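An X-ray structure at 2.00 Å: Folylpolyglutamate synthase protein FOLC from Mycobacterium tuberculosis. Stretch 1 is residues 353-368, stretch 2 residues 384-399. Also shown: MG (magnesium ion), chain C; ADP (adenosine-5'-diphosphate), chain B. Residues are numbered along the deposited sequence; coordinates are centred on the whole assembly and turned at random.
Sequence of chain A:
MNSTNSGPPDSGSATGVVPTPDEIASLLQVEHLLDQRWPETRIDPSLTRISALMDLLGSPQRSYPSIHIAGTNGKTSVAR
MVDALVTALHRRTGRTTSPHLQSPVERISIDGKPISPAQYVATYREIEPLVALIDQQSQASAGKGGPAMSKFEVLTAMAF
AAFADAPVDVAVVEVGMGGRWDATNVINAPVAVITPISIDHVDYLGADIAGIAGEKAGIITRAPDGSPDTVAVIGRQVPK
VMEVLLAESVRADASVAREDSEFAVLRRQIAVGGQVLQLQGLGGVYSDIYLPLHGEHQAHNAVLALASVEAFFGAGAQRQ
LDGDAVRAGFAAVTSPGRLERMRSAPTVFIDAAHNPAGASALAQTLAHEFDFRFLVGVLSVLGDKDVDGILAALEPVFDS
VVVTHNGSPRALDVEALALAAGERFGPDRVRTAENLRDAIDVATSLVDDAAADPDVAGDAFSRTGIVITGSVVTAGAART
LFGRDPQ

Stretch 1 (353-368) AHNPAGASALAQTLAH
Stretch 2 384-399: DKDVDGILAALEPVFD

Helix 356-368 and the helix beginning at V387 run nearly parallel, their axes 12° apart and 8.1 Å at closest approach, with CA atoms of P356 and I390 4.7 Å apart, S360 and A393 4.9 Å, and A363 and L394 5.7 Å. G389 and the alanines A359, A363 and A393 lie along the interface. G389 leaves a hollow for the proline ring: P356 CG lies 3.9 Å from G389 CA, and a CB on G389 would come within 2.6 Å of that CG. One turn on, the methyls meet, A359 CB to A393 CB at 3.7 Å, while A393 CB also reaches S360 N (3.5 Å). A363 CB abuts the backbone at A393 O (3.2 Å). L394 (chi1 m, chi2 t) starts sideways but its end turns inward, CD2 lying 3.4 Å from A359 O and 4.2 Å from L362 CD2. Beyond, V397 (m) sets CG2 3.7 Å from A363 CB, and L366 (m, t) places CD1 3.9 Å from F398 CE1.

At the N-terminal end, I390 (m, t) extends CD1 to 3.6 Å from H354 C. Both helices are capped: N355 OD1 accepts from G358 N (2.8 Å), D386 OD1 from G389 N (2.9 Å). No direct hydrogen bond crosses; water 1 donates from its O to H354 O (O to O 3.0 Å) and accepts at the same O from D386 N (2.9 Å). H354 (p, chi2 -98°) binds magnesium through NE2 at 2.0 Å.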

ATOM      1  N   ALA A 353       6.592  -1.663   6.340  1.00 43.59           N
ATOM      2  CA  ALA A 353       6.114  -0.933   7.520  1.00 43.03           C
ATOM      3  C   ALA A 353       6.856   0.390   7.699  1.00 43.74           C
ATOM      4  O   ALA A 353       8.081   0.432   7.716  1.00 43.31           O
ATOM      5  CB  ALA A 353       6.259  -1.775   8.775  1.00 42.94           C
ATOM      6  N   HIS A 354       6.099   1.469   7.852  1.00 42.33           N
ATOM      7  CA  HIS A 354       6.691   2.797   7.962  1.00 42.84           C
ATOM      8  C   HIS A 354       5.811   3.699   8.867  1.00 42.11           C
ATOM      9  O   HIS A 354       5.858   4.961   8.779  1.00 41.15           O
ATOM     10  CB  HIS A 354       6.867   3.443   6.592  1.00 41.24           C
ATOM     11  CG  HIS A 354       5.594   3.599   5.853  1.00 43.48           C
ATOM     12  ND1 HIS A 354       5.188   2.700   4.892  1.00 46.09           N
ATOM     13  CD2 HIS A 354       4.610   4.518   5.953  1.00 41.65           C
ATOM     14  CE1 HIS A 354       4.027   3.084   4.403  1.00 44.77           C
ATOM     15  NE2 HIS A 354       3.655   4.180   5.028  1.00 46.45           N
ATOM     16  N   ASN A 355       5.037   3.055   9.747  1.00 41.66           N
ATOM     17  CA  ASN A 355       4.323   3.807  10.770  1.00 40.95           C
ATOM     18  C   ASN A 355       4.079   2.869  11.971  1.00 40.99           C
ATOM     19  O   ASN A 355       4.315   1.668  11.878  1.00 41.56           O
ATOM     20  CB  ASN A 355       3.004   4.422  10.236  1.00 40.31           C
ATOM     21  CG  ASN A 355       1.887   3.331   9.976  1.00 43.13           C
ATOM     22  OD1 ASN A 355       2.200   2.171   9.829  1.00 44.54           O
ATOM     23  ND2 ASN A 355       0.624   3.717   9.992  1.00 43.91           N
ATOM     24  N   PRO A 356       3.614   3.418  13.103  1.00 41.48           N
ATOM     25  CA  PRO A 356       3.504   2.574  14.306  1.00 41.70           C
ATOM     26  C   PRO A 356       2.517   1.433  14.112  1.00 43.27           C
ATOM     27  O   PRO A 356       2.855   0.313  14.459  1.00 43.42           O
ATOM     28  CB  PRO A 356       3.006   3.536  15.380  1.00 41.40           C
ATOM     29  CG  PRO A 356       3.678   4.848  14.977  1.00 41.15           C
ATOM     30  CD  PRO A 356       3.529   4.850  13.430  1.00 40.54           C
ATOM     31  N   ALA A 357       1.318   1.703  13.582  1.00 44.40           N
ATOM     32  CA  ALA A 357       0.370   0.618  13.304  1.00 44.08           C
ATOM     33  C   ALA A 357       0.969  -0.516  12.427  1.00 44.79           C
ATOM     34  O   ALA A 357       0.780  -1.690  12.757  1.00 43.32           O
ATOM     35  CB  ALA A 357      -0.915   1.132  12.688  1.00 44.47           C
ATOM     36  N   GLY A 358       1.661  -0.183  11.322  1.00 43.37           N
ATOM     37  CA  GLY A 358       2.265  -1.201  10.492  1.00 43.13           C
ATOM     38  C   GLY A 358       3.417  -1.932  11.202  1.00 44.56           C
ATOM     39  O   GLY A 358       3.571  -3.156  11.042  1.00 46.28           O
ATOM     40  N   ALA A 359       4.251  -1.217  11.965  1.00 43.55           N
ATOM     41  CA  ALA A 359       5.405  -1.856  12.661  1.00 44.49           C
ATOM     42  C   ALA A 359       4.882  -2.806  13.767  1.00 45.03           C
ATOM     43  O   ALA A 359       5.462  -3.859  14.047  1.00 45.18           O
ATOM     44  CB  ALA A 359       6.333  -0.775  13.312  1.00 44.27           C
ATOM     45  N   SER A 360       3.818  -2.365  14.431  1.00 44.79           N
ATOM     46  CA  SER A 360       3.122  -3.226  15.363  1.00 46.11           C
ATOM     47  C   SER A 360       2.523  -4.497  14.692  1.00 46.32           C
ATOM     48  O   SER A 360       2.649  -5.605  15.246  1.00 44.67           O
ATOM     49  CB  SER A 360       2.088  -2.409  16.149  1.00 47.01           C
ATOM     50  OG  SER A 360       1.256  -3.297  16.837  1.00 52.34           O
ATOM     51  N   ALA A 361       1.931  -4.355  13.481  1.00 44.54           N
ATOM     52  CA  ALA A 361       1.354  -5.536  12.780  1.00 44.61           C
ATOM     53  C   ALA A 361       2.485  -6.506  12.409  1.00 44.03           C
ATOM     54  O   ALA A 361       2.368  -7.729  12.604  1.00 43.04           O
ATOM     55  CB  ALA A 361       0.601  -5.112  11.552  1.00 43.03           C
ATOM     56  N   LEU A 362       3.588  -5.932  11.917  1.00 43.03           N
ATOM     57  CA  LEU A 362       4.772  -6.680  11.615  1.00 43.45           C
ATOM     58  C   LEU A 362       5.312  -7.438  12.858  1.00 43.57           C
ATOM     59  O   LEU A 362       5.607  -8.650  12.772  1.00 43.01           O
ATOM     60  CB  LEU A 362       5.846  -5.731  11.038  1.00 43.07           C
ATOM     61  CG  LEU A 362       7.249  -6.263  10.807  1.00 44.01           C
ATOM     62  CD1 LEU A 362       7.269  -7.568   9.908  1.00 44.72           C
ATOM     63  CD2 LEU A 362       8.195  -5.151  10.183  1.00 39.96           C
ATOM     64  N   ALA A 363       5.426  -6.752  14.008  1.00 42.87           N
ATOM     65  CA  ALA A 363       6.021  -7.374  15.209  1.00 42.15           C
ATOM     66  C   ALA A 363       5.085  -8.501  15.684  1.00 42.86           C
ATOM     67  O   ALA A 363       5.543  -9.607  16.018  1.00 42.96           O
ATOM     68  CB  ALA A 363       6.206  -6.315  16.342  1.00 42.77           C
ATOM     69  N   GLN A 364       3.773  -8.239  15.706  1.00 42.22           N
ATOM     70  CA  GLN A 364       2.850  -9.256  16.177  1.00 43.23           C
ATOM     71  C   GLN A 364       2.892 -10.513  15.287  1.00 42.12           C
ATOM     72  O   GLN A 364       2.792 -11.647  15.804  1.00 40.99           O
ATOM     73  CB  GLN A 364       1.435  -8.744  16.186  1.00 44.10           C
ATOM     74  CG  GLN A 364       1.153  -7.822  17.357  1.00 53.22           C
ATOM     75  CD  GLN A 364      -0.257  -7.303  17.265  1.00 62.93           C
ATOM     76  OE1 GLN A 364      -1.205  -8.061  17.493  1.00 67.43           O
ATOM     77  NE2 GLN A 364      -0.417  -6.033  16.868  1.00 64.45           N
ATOM     78  N   THR A 365       2.979 -10.298  13.974  1.00 41.03           N
ATOM     79  CA  THR A 365       3.029 -11.405  13.016  1.00 41.17           C
ATOM     80  C   THR A 365       4.302 -12.250  13.220  1.00 41.41           C
ATOM     81  O   THR A 365       4.253 -13.503  13.236  1.00 42.22           O
ATOM     82  CB  THR A 365       2.985 -10.868  11.581  1.00 41.59           C
ATOM     83  OG1 THR A 365       1.814 -10.056  11.422  1.00 43.32           O
ATOM     84  CG2 THR A 365       2.902 -12.047  10.529  1.00 39.80           C
ATOM     85  N   LEU A 366       5.445 -11.593  13.381  1.00 39.76           N
ATOM     86  CA  LEU A 366       6.705 -12.282  13.579  1.00 41.55           C
ATOM     87  C   LEU A 366       6.673 -13.143  14.846  1.00 41.74           C
ATOM     88  O   LEU A 366       7.184 -14.259  14.868  1.00 42.50           O
ATOM     89  CB  LEU A 366       7.873 -11.270  13.702  1.00 41.88           C
ATOM     90  CG  LEU A 366       8.228 -10.543  12.397  1.00 43.06           C
ATOM     91  CD1 LEU A 366       9.102  -9.323  12.720  1.00 41.22           C
ATOM     92  CD2 LEU A 366       8.868 -11.490  11.353  1.00 43.86           C
ATOM     93  N   ALA A 367       6.013 -12.633  15.884  1.00 42.96           N
ATOM     94  CA  ALA A 367       5.923 -13.308  17.180  1.00 42.92           C
ATOM     95  C   ALA A 367       4.835 -14.408  17.200  1.00 43.15           C
ATOM     96  O   ALA A 367       4.975 -15.459  17.871  1.00 43.41           O
ATOM     97  CB  ALA A 367       5.642 -12.267  18.263  1.00 42.37           C
ATOM     98  N   HIS A 368       3.743 -14.168  16.496  1.00 42.05           N
ATOM     99  CA  HIS A 368       2.633 -15.081  16.569  1.00 41.30           C
ATOM    100  C   HIS A 368       2.593 -16.184  15.525  1.00 42.18           C
ATOM    101  O   HIS A 368       1.977 -17.208  15.764  1.00 43.50           O
ATOM    102  CB  HIS A 368       1.316 -14.315  16.477  1.00 41.59           C
ATOM    103  CG  HIS A 368       1.116 -13.320  17.573  1.00 40.88           C
ATOM    104  ND1 HIS A 368       0.182 -12.309  17.486  1.00 40.23           N
ATOM    105  CD2 HIS A 368       1.692 -13.197  18.792  1.00 44.09           C
ATOM    106  CE1 HIS A 368       0.211 -11.595  18.597  1.00 43.81           C
ATOM    107  NE2 HIS A 368       1.107 -12.124  19.407  1.00 43.81           N
ATOM    108  N   ASP A 384       9.822  11.975   7.731  1.00 39.72           N
ATOM    109  CA  ASP A 384       8.491  12.499   8.054  1.00 41.30           C
ATOM    110  C   ASP A 384       7.628  11.482   8.826  1.00 40.45           C
ATOM    111  O   ASP A 384       6.460  11.764   9.098  1.00 39.44           O
ATOM    112  CB  ASP A 384       7.751  12.950   6.792  1.00 42.13           C
ATOM    113  CG  ASP A 384       7.399  11.763   5.896  1.00 49.83           C
ATOM    114  OD1 ASP A 384       8.331  10.950   5.664  1.00 52.00           O
ATOM    115  OD2 ASP A 384       6.193  11.580   5.505  1.00 56.16           O
ATOM    116  N   LYS A 385       8.210  10.333   9.184  1.00 38.51           N
ATOM    117  CA  LYS A 385       7.504   9.284   9.956  1.00 38.65           C
ATOM    118  C   LYS A 385       7.640   9.343  11.469  1.00 40.16           C
ATOM    119  O   LYS A 385       8.542  10.003  12.050  1.00 40.47           O
ATOM    120  CB  LYS A 385       7.940   7.874   9.496  1.00 37.45           C
ATOM    121  CG  LYS A 385       7.879   7.716   8.006  1.00 37.64           C
ATOM    122  CD  LYS A 385       6.552   8.185   7.451  1.00 37.19           C
ATOM    123  CE  LYS A 385       6.494   7.746   5.973  1.00 40.54           C
ATOM    124  NZ  LYS A 385       5.359   8.325   5.189  1.00 40.46           N
ATOM    125  N   ASP A 386       6.762   8.615  12.146  1.00 40.98           N
ATOM    126  CA  ASP A 386       6.886   8.488  13.582  1.00 42.45           C
ATOM    127  C   ASP A 386       7.954   7.426  13.863  1.00 42.57           C
ATOM    128  O   ASP A 386       7.649   6.284  14.223  1.00 42.48           O
ATOM    129  CB  ASP A 386       5.542   8.109  14.196  1.00 42.31           C
ATOM    130  CG  ASP A 386       5.598   8.048  15.715  1.00 44.43           C
ATOM    131  OD1 ASP A 386       6.696   8.216  16.313  1.00 43.15           O
ATOM    132  OD2 ASP A 386       4.520   7.856  16.309  1.00 47.62           O
ATOM    133  N   VAL A 387       9.214   7.825  13.716  1.00 42.96           N
ATOM    134  CA  VAL A 387      10.368   6.939  13.955  1.00 44.00           C
ATOM    135  C   VAL A 387      10.349   6.283  15.328  1.00 42.23           C
ATOM    136  O   VAL A 387      10.526   5.066  15.446  1.00 39.95           O
ATOM    137  CB  VAL A 387      11.693   7.717  13.805  1.00 44.59           C
ATOM    138  CG1 VAL A 387      12.864   6.745  13.764  1.00 47.36           C
ATOM    139  CG2 VAL A 387      11.618   8.546  12.517  1.00 48.37           C
ATOM    140  N   ASP A 388      10.133   7.081  16.368  1.00 41.69           N
ATOM    141  CA  ASP A 388      10.128   6.520  17.737  1.00 43.68           C
ATOM    142  C   ASP A 388       8.989   5.463  17.942  1.00 43.69           C
ATOM    143  O   ASP A 388       9.227   4.397  18.524  1.00 44.45           O
ATOM    144  CB  ASP A 388      10.039   7.642  18.772  1.00 43.54           C
ATOM    145  CG  ASP A 388      10.146   7.126  20.180  1.00 49.13           C
ATOM    146  OD1 ASP A 388      11.250   6.626  20.549  1.00 51.19           O
ATOM    147  OD2 ASP A 388       9.123   7.233  20.914  1.00 51.53           O
ATOM    148  N   GLY A 389       7.789   5.742  17.423  1.00 42.62           N
ATOM    149  CA  GLY A 389       6.699   4.765  17.444  1.00 43.18           C
ATOM    150  C   GLY A 389       7.033   3.476  16.665  1.00 43.47           C
ATOM    151  O   GLY A 389       6.684   2.351  17.082  1.00 44.32           O
ATOM    152  N   ILE A 390       7.678   3.613  15.505  1.00 42.72           N
ATOM    153  CA  ILE A 390       8.176   2.420  14.782  1.00 41.78           C
ATOM    154  C   ILE A 390       9.165   1.598  15.644  1.00 42.43           C
ATOM    155  O   ILE A 390       9.015   0.384  15.758  1.00 43.01           O
ATOM    156  CB  ILE A 390       8.829   2.802  13.443  1.00 41.03           C
ATOM    157  CG1 ILE A 390       7.727   3.320  12.494  1.00 38.90           C
ATOM    158  CG2 ILE A 390       9.491   1.585  12.770  1.00 38.87           C
ATOM    159  CD1 ILE A 390       8.226   4.320  11.408  1.00 37.28           C
ATOM    160  N   LEU A 391      10.173   2.239  16.232  1.00 41.45           N
ATOM    161  CA  LEU A 391      11.173   1.505  16.969  1.00 42.77           C
ATOM    162  C   LEU A 391      10.549   0.816  18.201  1.00 43.07           C
ATOM    163  O   LEU A 391      10.878  -0.342  18.545  1.00 43.96           O
ATOM    164  CB  LEU A 391      12.292   2.457  17.411  1.00 43.12           C
ATOM    165  CG  LEU A 391      13.132   2.988  16.228  1.00 43.31           C
ATOM    166  CD1 LEU A 391      13.881   4.293  16.554  1.00 44.10           C
ATOM    167  CD2 LEU A 391      14.092   1.909  15.736  1.00 42.74           C
ATOM    168  N   ALA A 392       9.638   1.527  18.845  1.00 41.39           N
ATOM    169  CA  ALA A 392       9.019   1.007  20.072  1.00 40.97           C
ATOM    170  C   ALA A 392       8.169  -0.261  19.763  1.00 41.10           C
ATOM    171  O   ALA A 392       8.120  -1.183  20.564  1.00 40.10           O
ATOM    172  CB  ALA A 392       8.173   2.080  20.737  1.00 40.41           C
ATOM    173  N   ALA A 393       7.588  -0.333  18.570  1.00 40.18           N
ATOM    174  CA  ALA A 393       6.787  -1.487  18.189  1.00 42.37           C
ATOM    175  C   ALA A 393       7.691  -2.662  17.849  1.00 42.82           C
ATOM    176  O   ALA A 393       7.300  -3.832  18.016  1.00 42.77           O
ATOM    177  CB  ALA A 393       5.888  -1.160  16.948  1.00 43.26           C
ATOM    178  N   LEU A 394       8.910  -2.382  17.384  1.00 43.21           N
ATOM    179  CA  LEU A 394       9.786  -3.466  16.904  1.00 43.29           C
ATOM    180  C   LEU A 394      10.752  -3.949  17.966  1.00 44.25           C
ATOM    181  O   LEU A 394      11.292  -5.070  17.868  1.00 43.14           O
ATOM    182  CB  LEU A 394      10.566  -3.033  15.653  1.00 44.72           C
ATOM    183  CG  LEU A 394       9.597  -2.723  14.503  1.00 46.69           C
ATOM    184  CD1 LEU A 394      10.290  -2.086  13.266  1.00 50.16           C
ATOM    185  CD2 LEU A 394       8.855  -3.983  14.136  1.00 50.73           C
ATOM    186  N   GLU A 395      10.984  -3.117  18.990  1.00 44.02           N
ATOM    187  CA  GLU A 395      11.979  -3.499  20.019  1.00 44.72           C
ATOM    188  C   GLU A 395      11.691  -4.830  20.698  1.00 44.80           C
ATOM    189  O   GLU A 395      12.612  -5.560  21.008  1.00 45.77           O
ATOM    190  CB  GLU A 395      12.135  -2.406  21.073  1.00 44.58           C
ATOM    191  CG  GLU A 395      13.268  -2.721  22.062  1.00 47.23           C
ATOM    192  CD  GLU A 395      12.795  -3.562  23.240  1.00 46.58           C
ATOM    193  OE1 GLU A 395      11.574  -3.632  23.421  1.00 45.41           O
ATOM    194  OE2 GLU A 395      13.635  -4.142  23.967  1.00 45.81           O
ATOM    195  N   PRO A 396      10.409  -5.137  20.975  1.00 45.13           N
ATOM    196  CA  PRO A 396      10.124  -6.434  21.581  1.00 45.26           C
ATOM    197  C   PRO A 396      10.435  -7.660  20.687  1.00 46.09           C
ATOM    198  O   PRO A 396      10.468  -8.784  21.197  1.00 46.09           O
ATOM    199  CB  PRO A 396       8.618  -6.366  21.862  1.00 45.37           C
ATOM    200  CG  PRO A 396       8.312  -4.865  21.969  1.00 46.14           C
ATOM    201  CD  PRO A 396       9.186  -4.310  20.858  1.00 44.75           C
ATOM    202  N   VAL A 397      10.712  -7.491  19.395  1.00 44.73           N
ATOM    203  CA  VAL A 397      10.937  -8.691  18.606  1.00 45.56           C
ATOM    204  C   VAL A 397      12.304  -8.762  17.939  1.00 45.54           C
ATOM    205  O   VAL A 397      12.713  -9.838  17.479  1.00 46.89           O
ATOM    206  CB  VAL A 397       9.814  -8.906  17.512  1.00 46.78           C
ATOM    207  CG1 VAL A 397       8.515  -9.319  18.166  1.00 47.67           C
ATOM    208  CG2 VAL A 397       9.638  -7.612  16.639  1.00 45.80           C
ATOM    209  N   PHE A 398      12.943  -7.620  17.753  1.00 44.30           N
ATOM    210  CA  PHE A 398      14.278  -7.594  17.134  1.00 44.66           C
ATOM    211  C   PHE A 398      15.308  -7.671  18.273  1.00 45.05           C
ATOM    212  O   PHE A 398      15.454  -6.718  19.105  1.00 44.64           O
ATOM    213  CB  PHE A 398      14.537  -6.300  16.310  1.00 44.15           C
ATOM    214  CG  PHE A 398      13.697  -6.174  15.016  1.00 44.85           C
ATOM    215  CD1 PHE A 398      13.003  -7.246  14.519  1.00 43.35           C
ATOM    216  CD2 PHE A 398      13.702  -4.968  14.279  1.00 45.73           C
ATOM    217  CE1 PHE A 398      12.279  -7.147  13.351  1.00 43.58           C
ATOM    218  CE2 PHE A 398      12.968  -4.837  13.090  1.00 46.38           C
ATOM    219  CZ  PHE A 398      12.260  -5.926  12.613  1.00 44.55           C
ATOM    220  N   ASP A 399      16.075  -8.756  18.288  1.00 44.15           N
ATOM    221  CA  ASP A 399      17.160  -8.877  19.256  1.00 44.55           C
ATOM    222  C   ASP A 399      18.161  -7.738  19.070  1.00 44.35           C
ATOM    223  O   ASP A 399      18.728  -7.186  20.057  1.00 42.35           O
ATOM    224  CB  ASP A 399      17.850 -10.227  19.055  1.00 44.53           C
ATOM    225  CG  ASP A 399      16.954 -11.338  19.451  1.00 48.85           C
ATOM    226  OD1 ASP A 399      16.909 -11.583  20.686  1.00 49.81           O
ATOM    227  OD2 ASP A 399      16.206 -11.875  18.564  1.00 46.29           O
TER
HETATM  228 MG    MG C1491       1.872   5.103   4.610  1.00 39.43          MG
HETATM  229  PB  ADP B1490      -0.752   1.298   2.310  1.00 32.04           P
HETATM  230  O1B ADP B1490      -0.942   1.121   0.826  1.00 29.25           O
HETATM  231  O2B ADP B1490       0.510   2.037   2.657  1.00 33.59           O
HETATM  232  O3B ADP B1490      -1.949   1.763   3.083  1.00 30.87           O
HETATM  233  PA  ADP B1490       0.109  -1.538   2.396  1.00 32.77           P
HETATM  234  O1A ADP B1490       1.198  -1.162   1.402  1.00 31.51           O
HETATM  235  O2A ADP B1490      -0.820  -2.733   2.254  1.00 26.12           O
HETATM  236  O3A ADP B1490      -0.634  -0.190   2.955  1.00 31.81           O
HETATM  237  O5' ADP B1490       0.970  -1.907   3.723  1.00 35.29           O
HETATM  238  C5' ADP B1490       2.087  -1.152   4.215  1.00 33.51           C
HETATM  239  C4' ADP B1490       2.517  -1.854   5.522  1.00 39.19           C
HETATM  240  O4' ADP B1490       1.452  -1.714   6.503  1.00 34.70           O
HETATM  241  C3' ADP B1490       2.645  -3.371   5.413  1.00 41.59           C
HETATM  242  O3' ADP B1490       3.994  -3.757   5.245  1.00 47.10           O
HETATM  243  C2' ADP B1490       2.227  -3.980   6.721  1.00 42.55           C
HETATM  244  O2' ADP B1490       3.345  -3.786   7.654  1.00 48.77           O
HETATM  245  C1' ADP B1490       1.243  -2.955   7.221  1.00 37.44           C
HETATM  246  N9  ADP B1490      -0.202  -3.246   6.998  1.00 34.80           N
HETATM  247  C8  ADP B1490      -0.901  -3.552   5.854  1.00 32.19           C
HETATM  248  N7  ADP B1490      -2.230  -3.672   6.143  1.00 31.85           N
HETATM  249  C5  ADP B1490      -2.383  -3.327   7.455  1.00 31.30           C
HETATM  250  C6  ADP B1490      -3.498  -3.196   8.400  1.00 33.48           C
HETATM  251  N6  ADP B1490      -4.766  -3.450   8.013  1.00 30.42           N
HETATM  252  N1  ADP B1490      -3.181  -2.872   9.659  1.00 30.70           N
HETATM  253  C2  ADP B1490      -1.929  -2.659  10.141  1.00 31.87           C
HETATM  254  N3  ADP B1490      -0.840  -2.728   9.332  1.00 32.58           N
HETATM  255  C4  ADP B1490      -1.047  -3.071   8.018  1.00 34.00           C
HETATM  256  O   HOH W   1       4.866   7.096  10.655  1.00 28.88           O
HETATM  257  O   HOH W   2       2.748   6.516   3.657  1.00 43.24           O
HETATM  258  O   HOH W   3       0.924   3.031   5.216  1.00 59.95           O